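PDB 3MR0: sensory box histidine kinase/response regulator from Burkholderia thailandensis, which probably acts as a sensor kinase in a two-component phosphorelay, this chain being a PAS-fold sensory domain of the longer protein. Local coordinates for residues L22-P27 / P112-G117; S59-D64 / E85-T90; R96-R101 / G117-V122. All blocks are in the same frame, centred on the assembly; numbering follows the deposited sequence.

Contact 1 (L22-P27 / P112-G117); sequences LWDWNP and PYRMVG
Trp23 and Gly117 open an antiparallel pairing of strands 22-25 and 112-117, whose axes run 4.7 Å apart at 171°, with bonds from Trp23 N to Gly117 O (2.8 Å) and from Gly117 N to Trp23 O. Trp25 N gives a 2.8 Å bond to Met115 O, while the return bond from Met115 N to Trp25 O is weak and bent. The Trp23 indole lies over the Gly117 backbone, CG between the backbone N and carbonyl carbon (chi1 57°), with Gly117 CA in CH-pi contact 4.0 Å from the centroid of its five-membered ring. The selenium of selenomethionine Met115 reaches the edge of this indole, 3.9 Å from Trp23 CH2, and lies obliquely to the Trp25 six-membered ring, a Met-aromatic contact with each. On the Asp24 and Val116 face, extended Arg114 brings its guanidinium to the Asp24 carboxylate, planes 23° apart. Arg114 NH2 forms a salt bridge with Asp24 OD2 at 3.1 Å, from above the carboxylate plane, and Arg114 NE adds a weak bond to Asp24 OD1. Beyond the strand end Pro27 CG packs on Pro112 CB at 3.6 Å. Tyr113 and Arg114 share Leu105 as partner on the neighbouring strand, a classic beta bulge. This joins the first and last strands of a PAS-fold sheet, and Trp23 and Trp25 line a pocket occupied in this crystal by a polyether, probably from the crystallisation liquor.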
loop_
_atom_site.group_PDB
_atom_site.type_symbol
_atom_site.label_atom_id
_atom_site.label_comp_id
_atom_site.label_asym_id
_atom_site.label_seq_id
_atom_site.Cartn_x
_atom_site.Cartn_y
_atom_site.Cartn_z
ATOM N N LEU A 22 4.152 4.403 -7.483
ATOM C CA LEU A 22 5.055 3.268 -7.648
ATOM C C LEU A 22 5.988 3.160 -6.450
ATOM O O LEU A 22 6.423 4.172 -5.918
ATOM C CB LEU A 22 5.841 3.425 -8.961
ATOM C CG LEU A 22 7.226 2.806 -9.157
ATOM C CD1 LEU A 22 7.145 1.385 -9.697
ATOM C CD2 LEU A 22 8.034 3.675 -10.103
ATOM N N TRP A 23 6.271 1.939 -6.016
ATOM C CA TRP A 23 7.257 1.711 -4.964
ATOM C C TRP A 23 8.239 0.563 -5.298
ATOM O O TRP A 23 7.884 -0.386 -5.984
ATOM C CB TRP A 23 6.591 1.554 -3.583
ATOM C CG TRP A 23 5.542 0.465 -3.438
ATOM C CD1 TRP A 23 4.192 0.606 -3.557
ATOM C CD2 TRP A 23 5.771 -0.910 -3.091
ATOM N NE1 TRP A 23 3.570 -0.590 -3.321
ATOM C CE2 TRP A 23 4.515 -1.541 -3.041
ATOM C CE3 TRP A 23 6.924 -1.672 -2.826
ATOM C CZ2 TRP A 23 4.372 -2.888 -2.737
ATOM C CZ3 TRP A 23 6.781 -3.004 -2.530
ATOM C CH2 TRP A 23 5.515 -3.602 -2.484
ATOM N N ASP A 24 9.480 0.684 -4.845
ATOM C CA ASP A 24 10.519 -0.321 -5.125
ATOM C C ASP A 24 11.318 -0.546 -3.853
ATOM O O ASP A 24 12.048 0.337 -3.408
ATOM C CB ASP A 24 11.432 0.170 -6.251
ATOM C CG ASP A 24 12.589 -0.797 -6.576
ATOM O OD1 ASP A 24 12.760 -1.833 -5.921
ATOM O OD2 ASP A 24 13.342 -0.505 -7.524
ATOM N N TRP A 25 11.191 -1.735 -3.280
ATOM C CA TRP A 25 11.612 -1.977 -1.910
ATOM C C TRP A 25 12.670 -3.075 -1.751
ATOM O O TRP A 25 12.567 -4.147 -2.344
ATOM C CB TRP A 25 10.365 -2.317 -1.113
ATOM C CG TRP A 25 10.547 -2.589 0.321
ATOM C CD1 TRP A 25 10.944 -1.710 1.289
ATOM C CD2 TRP A 25 10.274 -3.824 0.976
ATOM N NE1 TRP A 25 10.949 -2.333 2.504
ATOM C CE2 TRP A 25 10.543 -3.637 2.340
ATOM C CE3 TRP A 25 9.841 -5.082 0.536
ATOM C CZ2 TRP A 25 10.391 -4.662 3.275
ATOM C CZ3 TRP A 25 9.689 -6.093 1.453
ATOM C CH2 TRP A 25 9.959 -5.883 2.809
ATOM N N ASN A 26 13.693 -2.782 -0.953
ATOM C CA ASN A 26 14.747 -3.740 -0.669
ATOM C C ASN A 26 14.457 -4.378 0.667
ATOM O O ASN A 26 14.438 -3.701 1.692
ATOM C CB ASN A 26 16.125 -3.072 -0.659
ATOM C CG ASN A 26 17.258 -4.072 -0.477
ATOM O OD1 ASN A 26 17.355 -4.737 0.548
ATOM N ND2 ASN A 26 18.119 -4.177 -1.476
ATOM N N PRO A 27 14.204 -5.689 0.653
ATOM C CA PRO A 27 13.773 -6.411 1.855
ATOM C C PRO A 27 14.833 -6.502 2.956
ATOM O O PRO A 27 14.467 -6.521 4.125
ATOM C CB PRO A 27 13.401 -7.804 1.320
ATOM C CG PRO A 27 13.050 -7.569 -0.131
ATOM C CD PRO A 27 14.028 -6.501 -0.566
ATOM N N PRO A 112 14.333 -12.914 -0.463
ATOM C CA PRO A 112 13.954 -11.741 -1.255
ATOM C C PRO A 112 15.108 -10.728 -1.365
ATOM O O PRO A 112 15.749 -10.423 -0.360
ATOM C CB PRO A 112 12.771 -11.136 -0.461
ATOM C CG PRO A 112 12.377 -12.144 0.535
ATOM C CD PRO A 112 13.580 -12.989 0.804
ATOM N N TYR A 113 15.368 -10.224 -2.566
ATOM C CA TYR A 113 16.311 -9.123 -2.717
ATOM C C TYR A 113 15.645 -7.875 -3.234
ATOM O O TYR A 113 16.224 -6.807 -3.168
ATOM C CB TYR A 113 17.473 -9.485 -3.648
ATOM C CG TYR A 113 17.072 -9.857 -5.069
ATOM C CD1 TYR A 113 16.937 -8.894 -6.064
ATOM C CD2 TYR A 113 16.872 -11.182 -5.424
ATOM C CE1 TYR A 113 16.593 -9.249 -7.354
ATOM C CE2 TYR A 113 16.529 -11.534 -6.694
ATOM C CZ TYR A 113 16.392 -10.576 -7.651
ATOM O OH TYR A 113 16.040 -10.976 -8.912
ATOM N N ARG A 114 14.426 -7.995 -3.750
ATOM C CA ARG A 114 13.723 -6.839 -4.291
ATOM C C ARG A 114 12.237 -7.099 -4.226
ATOM O O ARG A 114 11.831 -8.232 -4.137
ATOM C CB ARG A 114 14.153 -6.586 -5.749
ATOM C CG ARG A 114 13.673 -5.279 -6.356
ATOM C CD ARG A 114 14.134 -5.149 -7.781
ATOM N NE ARG A 114 13.774 -3.856 -8.352
ATOM C CZ ARG A 114 14.097 -3.468 -9.582
ATOM N NH1 ARG A 114 14.786 -4.274 -10.375
ATOM N NH2 ARG A 114 13.731 -2.275 -10.019
HETATM N N MSE A 115 11.437 -6.037 -4.254
HETATM C CA MSE A 115 9.974 -6.146 -4.392
HETATM C C MSE A 115 9.412 -4.835 -5.005
HETATM O O MSE A 115 9.703 -3.736 -4.535
HETATM C CB MSE A 115 9.327 -6.473 -3.038
HETATM C CG MSE A 115 7.856 -6.844 -3.132
HETATM SE SE MSE A 115 7.006 -7.012 -1.374
HETATM C CE MSE A 115 5.202 -7.514 -1.920
ATOM N N VAL A 116 8.614 -4.962 -6.059
ATOM C CA VAL A 116 8.105 -3.783 -6.751
ATOM C C VAL A 116 6.592 -3.785 -6.781
ATOM O O VAL A 116 5.976 -4.824 -6.977
ATOM C CB VAL A 116 8.607 -3.709 -8.192
ATOM C CG1 VAL A 116 8.179 -2.392 -8.814
ATOM C CG2 VAL A 116 10.114 -3.850 -8.231
ATOM N N GLY A 117 5.990 -2.619 -6.603
ATOM C CA GLY A 117 4.551 -2.538 -6.611
ATOM C C GLY A 117 4.030 -1.127 -6.653
ATOM O O GLY A 117 4.741 -0.176 -6.950
HETATM O O HOH W 1 16.129 -3.783 -3.736
#

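Contact 2 (S59-D64 / E85-T90); sequences SIHPDD and EYRVRT
Ile60 and Val88 form a single backbone bridge, CA to CA 4.5 Å, between loop 59-64 and strand 85-89; Arg89 N bonds to Ser59 O, and His61 N to Arg87 O. The loop leads into helix 65-78 of the PAS fold and lies against strand 82-89, an outermost strand of the sheet. Arg87 carries most of the side-chain contact. It holds Asp64 side-on in a salt bridge, Arg87 NE to Asp64 OD2 at 2.9 Å and Arg87 NH2 to Asp64 OD1 at 2.8 Å, although the carboxylate and guanidinium planes are 41° apart. The His61 ring lies over one face of the guanidinium, offset toward its rim and tilted 35°, with His61 CD2 3.6 Å from Arg87 NE, and is stacked with Phe95. Asp64 OD1 has a second cationic partner in Arg67, so the carboxylate is probably held as the anion. Ile60 crosses Tyr86 at about a right angle and brings CD1 against Tyr86 CE1. A water donates to Asp63 OD2 and accepts weakly from Arg87 NH2. Asp64 OD2 takes two donors from opposite faces of its plane: Arg87 NE on the syn side and, at 2.9 Å, Arg87 N on the anti side.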
loop_
_atom_site.group_PDB
_atom_site.type_symbol
_atom_site.label_atom_id
_atom_site.label_comp_id
_atom_site.label_asym_id
_atom_site.label_seq_id
_atom_site.Cartn_x
_atom_site.Cartn_y
_atom_site.Cartn_z
ATOM N N SER A 59 3.577 4.462 9.494
ATOM C CA SER A 59 2.286 5.144 9.404
ATOM C C SER A 59 1.015 4.270 9.360
ATOM O O SER A 59 -0.096 4.795 9.380
ATOM C CB SER A 59 2.321 6.056 8.189
ATOM O OG SER A 59 2.656 5.294 7.041
ATOM N N ILE A 60 1.182 2.953 9.294
ATOM C CA ILE A 60 0.034 2.054 9.216
ATOM C C ILE A 60 -0.894 2.219 10.416
ATOM O O ILE A 60 -0.441 2.447 11.541
ATOM C CB ILE A 60 0.456 0.586 9.084
ATOM C CG1 ILE A 60 1.217 0.379 7.779
ATOM C CG2 ILE A 60 -0.754 -0.327 9.103
ATOM C CD1 ILE A 60 1.039 -0.993 7.218
ATOM N N HIS A 61 -2.198 2.117 10.172
ATOM C CA HIS A 61 -3.197 2.221 11.238
ATOM C C HIS A 61 -3.011 1.050 12.200
ATOM O O HIS A 61 -2.841 -0.077 11.756
ATOM C CB HIS A 61 -4.596 2.157 10.634
ATOM C CG HIS A 61 -5.640 2.832 11.458
ATOM N ND1 HIS A 61 -5.753 2.637 12.816
ATOM C CD2 HIS A 61 -6.618 3.700 11.120
ATOM C CE1 HIS A 61 -6.753 3.361 13.284
ATOM N NE2 HIS A 61 -7.299 4.011 12.273
ATOM N N PRO A 62 -3.046 1.305 13.517
ATOM C CA PRO A 62 -2.904 0.225 14.503
ATOM C C PRO A 62 -3.772 -1.001 14.250
ATOM O O PRO A 62 -3.288 -2.088 14.513
ATOM C CB PRO A 62 -3.310 0.887 15.824
ATOM C CG PRO A 62 -3.894 2.241 15.440
ATOM C CD PRO A 62 -3.202 2.613 14.169
ATOM N N ASP A 63 -5.003 -0.848 13.763
ATOM C CA ASP A 63 -5.872 -2.009 13.526
ATOM C C ASP A 63 -5.469 -2.899 12.342
ATOM O O ASP A 63 -5.798 -4.082 12.318
ATOM C CB ASP A 63 -7.334 -1.588 13.385
ATOM C CG ASP A 63 -7.971 -1.291 14.704
ATOM O OD1 ASP A 63 -7.279 -1.385 15.733
ATOM O OD2 ASP A 63 -9.169 -0.954 14.713
ATOM N N ASP A 64 -4.746 -2.332 11.377
ATOM C CA ASP A 64 -4.351 -3.061 10.171
ATOM C C ASP A 64 -2.933 -3.635 10.213
ATOM O O ASP A 64 -2.575 -4.480 9.391
ATOM C CB ASP A 64 -4.456 -2.136 8.953
ATOM C CG ASP A 64 -5.871 -1.662 8.707
ATOM O OD1 ASP A 64 -6.820 -2.424 9.045
ATOM O OD2 ASP A 64 -6.029 -0.525 8.183
ATOM N N GLU A 85 -5.627 -4.117 1.284
ATOM C CA GLU A 85 -6.119 -2.783 1.483
ATOM C C GLU A 85 -5.968 -2.432 2.944
ATOM O O GLU A 85 -6.248 -3.243 3.824
ATOM C CB GLU A 85 -7.563 -2.666 0.992
ATOM C CG GLU A 85 -7.651 -2.881 -0.518
ATOM C CD GLU A 85 -9.032 -2.624 -1.100
ATOM O OE1 GLU A 85 -10.030 -2.664 -0.350
ATOM O OE2 GLU A 85 -9.101 -2.377 -2.325
ATOM N N TYR A 86 -5.488 -1.226 3.213
ATOM C CA TYR A 86 -5.306 -0.803 4.596
ATOM C C TYR A 86 -5.213 0.710 4.770
ATOM O O TYR A 86 -5.144 1.447 3.792
ATOM C CB TYR A 86 -4.093 -1.497 5.219
ATOM C CG TYR A 86 -2.750 -1.196 4.580
ATOM C CD1 TYR A 86 -1.931 -0.169 5.066
ATOM C CD2 TYR A 86 -2.279 -1.975 3.540
ATOM C CE1 TYR A 86 -0.694 0.079 4.511
ATOM C CE2 TYR A 86 -1.047 -1.744 2.980
ATOM C CZ TYR A 86 -0.253 -0.719 3.469
ATOM O OH TYR A 86 0.986 -0.515 2.901
ATOM N N ARG A 87 -5.218 1.163 6.022
ATOM C CA ARG A 87 -5.181 2.578 6.325
ATOM C C ARG A 87 -3.769 3.019 6.653
ATOM O O ARG A 87 -3.053 2.338 7.393
ATOM C CB ARG A 87 -6.123 2.912 7.494
ATOM C CG ARG A 87 -7.605 2.900 7.135
ATOM C CD ARG A 87 -8.450 2.626 8.349
ATOM N NE ARG A 87 -8.146 1.308 8.898
ATOM C CZ ARG A 87 -8.803 0.732 9.901
ATOM N NH1 ARG A 87 -9.823 1.363 10.478
ATOM N NH2 ARG A 87 -8.444 -0.475 10.324
ATOM N N VAL A 88 -3.384 4.166 6.089
ATOM C CA VAL A 88 -2.122 4.837 6.391
ATOM C C VAL A 88 -2.356 6.284 6.824
ATOM O O VAL A 88 -3.256 6.961 6.321
ATOM C CB VAL A 88 -1.122 4.839 5.209
ATOM C CG1 VAL A 88 -0.581 3.453 4.963
ATOM C CG2 VAL A 88 -1.735 5.428 3.962
ATOM N N ARG A 89 -1.545 6.739 7.777
ATOM C CA ARG A 89 -1.601 8.108 8.264
ATOM C C ARG A 89 -0.856 9.020 7.286
ATOM O O ARG A 89 0.348 8.862 7.044
ATOM C CB ARG A 89 -0.996 8.198 9.676
ATOM C CG ARG A 89 -1.322 9.485 10.418
ATOM C CD ARG A 89 -0.722 9.507 11.818
ATOM N NE ARG A 89 -1.511 8.773 12.814
ATOM C CZ ARG A 89 -2.438 9.322 13.598
ATOM N NH1 ARG A 89 -2.714 10.616 13.494
ATOM N NH2 ARG A 89 -3.093 8.579 14.485
ATOM N N THR A 90 -1.586 9.962 6.706
ATOM C CA THR A 90 -1.017 10.902 5.745
ATOM C C THR A 90 -0.240 12.038 6.450
ATOM O O THR A 90 -0.241 12.145 7.679
ATOM C CB THR A 90 -2.117 11.451 4.830
ATOM O OG1 THR A 90 -3.100 12.119 5.615
ATOM C CG2 THR A 90 -2.798 10.311 4.095
HETATM O O HOH W 2 -10.440 -2.231 12.385
#

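Contact 3 (R96-R101 / G117-V122); sequences RWIQSR and GWIMDV
Arg101 runs alongside Trp118 in the same direction, its CB over one face of the indole, offset toward the rim, and its chain continuing past the Trp118 CZ2 corner. Arg101 CB makes a CH-pi contact 3.9 Å from the centroid of the Trp118 six-membered ring, and Arg101 CD comes to 3.4 Å from Trp118 CZ2. The guanidinium is tilted 49° to the ring, and its NE forms a salt bridge with Asp83. Gln99 comes to the edge of the same indole, its amide nearly perpendicular to the ring plane (87°). The Gln99 chain is stretched out, and OE1 lies 3.5 Å from Trp118 CH2 while NE2 bonds to Asp83. Strands 96-101 and 117-121 are arms of a beta hairpin within the antiparallel sheet of the PAS fold, with hydrogen-bonded pairs Gln99-Met120 and Arg101-Trp118. On the face opposite Trp118, Ile98 CD1 stands 4.1 Å from Ile119 CG2, and Ile98 and Ser100 line the polyether pocket. At the far end Arg96 crosses Asp121 at about a right angle. Arg96 NE forms a salt bridge with Asp121 OD2, met on the syn side at 3.3 Å in a nearly straight bond (173°), while Asp121 OD1 is hydrogen-bonded to Thr123 OG1. At the N-cap of helix 123-140, the N-H of Val122 donates to Trp97 O, with N to O 3.0 Å, and Val122 CG2 lies 3.9 Å from Trp97 CB.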
loop_
_atom_site.group_PDB
_atom_site.type_symbol
_atom_site.label_atom_id
_atom_site.label_comp_id
_atom_site.label_asym_id
_atom_site.label_seq_id
_atom_site.Cartn_x
_atom_site.Cartn_y
_atom_site.Cartn_z
ATOM N N ARG A 96 -6.012 7.645 5.260
ATOM C CA ARG A 96 -6.649 7.276 4.005
ATOM C C ARG A 96 -6.519 5.763 3.804
ATOM O O ARG A 96 -5.629 5.129 4.366
ATOM C CB ARG A 96 -5.990 8.005 2.823
ATOM C CG ARG A 96 -5.844 9.523 2.982
ATOM C CD ARG A 96 -7.167 10.315 2.806
ATOM N NE ARG A 96 -7.702 10.248 1.440
ATOM C CZ ARG A 96 -8.748 10.940 0.985
ATOM N NH1 ARG A 96 -9.138 10.773 -0.279
ATOM N NH2 ARG A 96 -9.394 11.799 1.775
ATOM N N TRP A 97 -7.393 5.178 2.999
ATOM C CA TRP A 97 -7.232 3.789 2.622
ATOM C C TRP A 97 -6.435 3.727 1.333
ATOM O O TRP A 97 -6.660 4.512 0.422
ATOM C CB TRP A 97 -8.574 3.110 2.374
ATOM C CG TRP A 97 -9.362 2.827 3.602
ATOM C CD1 TRP A 97 -10.187 3.688 4.268
ATOM C CD2 TRP A 97 -9.430 1.583 4.295
ATOM N NE1 TRP A 97 -10.751 3.056 5.352
ATOM C CE2 TRP A 97 -10.301 1.759 5.388
ATOM C CE3 TRP A 97 -8.822 0.338 4.115
ATOM C CZ2 TRP A 97 -10.593 0.726 6.283
ATOM C CZ3 TRP A 97 -9.117 -0.685 5.018
ATOM C CH2 TRP A 97 -9.997 -0.483 6.074
ATOM N N ILE A 98 -5.498 2.790 1.277
ATOM C CA ILE A 98 -4.809 2.458 0.039
ATOM C C ILE A 98 -4.977 0.966 -0.260
ATOM O O ILE A 98 -5.088 0.141 0.658
ATOM C CB ILE A 98 -3.282 2.788 0.106
ATOM C CG1 ILE A 98 -2.610 2.120 1.320
ATOM C CG2 ILE A 98 -3.037 4.284 0.108
ATOM C CD1 ILE A 98 -1.088 2.334 1.382
ATOM N N GLN A 99 -5.003 0.621 -1.544
ATOM C CA GLN A 99 -4.754 -0.759 -1.967
ATOM C C GLN A 99 -3.269 -0.854 -2.343
ATOM O O GLN A 99 -2.766 0.004 -3.068
ATOM C CB GLN A 99 -5.621 -1.137 -3.168
ATOM C CG GLN A 99 -5.283 -2.496 -3.740
ATOM C CD GLN A 99 -6.023 -2.792 -5.025
ATOM O OE1 GLN A 99 -6.417 -1.874 -5.744
ATOM N NE2 GLN A 99 -6.193 -4.074 -5.332
ATOM N N SER A 100 -2.566 -1.862 -1.823
ATOM C CA SER A 100 -1.143 -2.065 -2.140
ATOM C C SER A 100 -0.961 -3.444 -2.758
ATOM O O SER A 100 -1.403 -4.452 -2.197
ATOM C CB SER A 100 -0.248 -1.894 -0.905
ATOM O OG SER A 100 1.128 -1.927 -1.229
ATOM N N ARG A 101 -0.290 -3.476 -3.906
ATOM C CA ARG A 101 -0.035 -4.712 -4.647
ATOM C C ARG A 101 1.422 -4.745 -5.098
ATOM O O ARG A 101 1.970 -3.740 -5.526
ATOM C CB ARG A 101 -0.973 -4.802 -5.854
ATOM C CG ARG A 101 -0.901 -6.093 -6.629
ATOM C CD ARG A 101 -1.847 -6.065 -7.841
ATOM N NE ARG A 101 -3.268 -6.016 -7.474
ATOM C CZ ARG A 101 -4.276 -6.125 -8.343
ATOM N NH1 ARG A 101 -4.033 -6.285 -9.634
ATOM N NH2 ARG A 101 -5.530 -6.069 -7.919
ATOM N N GLY A 117 5.990 -2.619 -6.603
ATOM C CA GLY A 117 4.551 -2.538 -6.611
ATOM C C GLY A 117 4.030 -1.127 -6.653
ATOM O O GLY A 117 4.741 -0.176 -6.950
ATOM N N TRP A 118 2.750 -0.995 -6.363
ATOM C CA TRP A 118 2.101 0.295 -6.415
ATOM C C TRP A 118 1.131 0.482 -5.256
ATOM O O TRP A 118 0.823 -0.454 -4.516
ATOM C CB TRP A 118 1.370 0.463 -7.750
ATOM C CG TRP A 118 0.484 -0.710 -8.196
ATOM C CD1 TRP A 118 0.810 -1.674 -9.115
ATOM C CD2 TRP A 118 -0.865 -1.002 -7.786
ATOM N NE1 TRP A 118 -0.229 -2.542 -9.282
ATOM C CE2 TRP A 118 -1.273 -2.158 -8.481
ATOM C CE3 TRP A 118 -1.765 -0.408 -6.883
ATOM C CZ2 TRP A 118 -2.528 -2.733 -8.309
ATOM C CZ3 TRP A 118 -3.016 -0.980 -6.707
ATOM C CH2 TRP A 118 -3.386 -2.132 -7.419
ATOM N N ILE A 119 0.654 1.701 -5.098
ATOM C CA ILE A 119 -0.446 1.962 -4.206
ATOM C C ILE A 119 -1.482 2.810 -4.951
ATOM O O ILE A 119 -1.137 3.588 -5.835
ATOM C CB ILE A 119 0.007 2.665 -2.898
ATOM C CG1 ILE A 119 0.673 4.019 -3.190
ATOM C CG2 ILE A 119 0.917 1.753 -2.094
ATOM C CD1 ILE A 119 0.875 4.884 -1.955
HETATM N N MSE A 120 -2.750 2.639 -4.596
HETATM C CA MSE A 120 -3.813 3.519 -5.073
HETATM C C MSE A 120 -4.632 3.973 -3.881
HETATM O O MSE A 120 -4.813 3.196 -2.933
HETATM C CB MSE A 120 -4.706 2.813 -6.096
HETATM C CG MSE A 120 -4.101 2.748 -7.470
HETATM SE SE MSE A 120 -5.413 2.349 -8.851
HETATM C CE MSE A 120 -5.641 0.460 -8.560
ATOM N N ASP A 121 -5.119 5.209 -3.922
ATOM C CA ASP A 121 -5.988 5.704 -2.857
ATOM C C ASP A 121 -7.397 5.241 -3.121
ATOM O O ASP A 121 -7.999 5.675 -4.096
ATOM C CB ASP A 121 -5.981 7.233 -2.751
ATOM C CG ASP A 121 -6.659 7.719 -1.478
ATOM O OD1 ASP A 121 -7.827 7.364 -1.244
ATOM O OD2 ASP A 121 -6.018 8.425 -0.677
ATOM N N VAL A 122 -7.902 4.355 -2.262
ATOM C CA VAL A 122 -9.244 3.777 -2.406
ATOM C C VAL A 122 -10.193 4.225 -1.282
ATOM O O VAL A 122 -11.147 3.527 -0.957
ATOM C CB VAL A 122 -9.211 2.218 -2.475
ATOM C CG1 VAL A 122 -8.436 1.742 -3.712
ATOM C CG2 VAL A 122 -8.651 1.617 -1.180
#

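From the N terminus, segment 22-27 on strand 21-25 is joined by segment 112-117 in contact 1, closing a loop of 84 residues. Contact 2 falls wholly within that long loop: it ties the segment before helix 65-78 to strand 82-89, which follows the helix. The chain then turns into strand 95-106, whose hairpin with strand 112-121 makes contact 3. Contacts 1 and 3 alternate along the chain and share Gly117, and a weak hydrogen bond from Trp23 NE1 to Trp118 O (3.0 Å) joins them. Contact 2 meets contact 3 through backbone pairing of strands 82-89 and 95-106, so strands 21-25, 112-121, 95-106 and 82-89 form one continuous sheet.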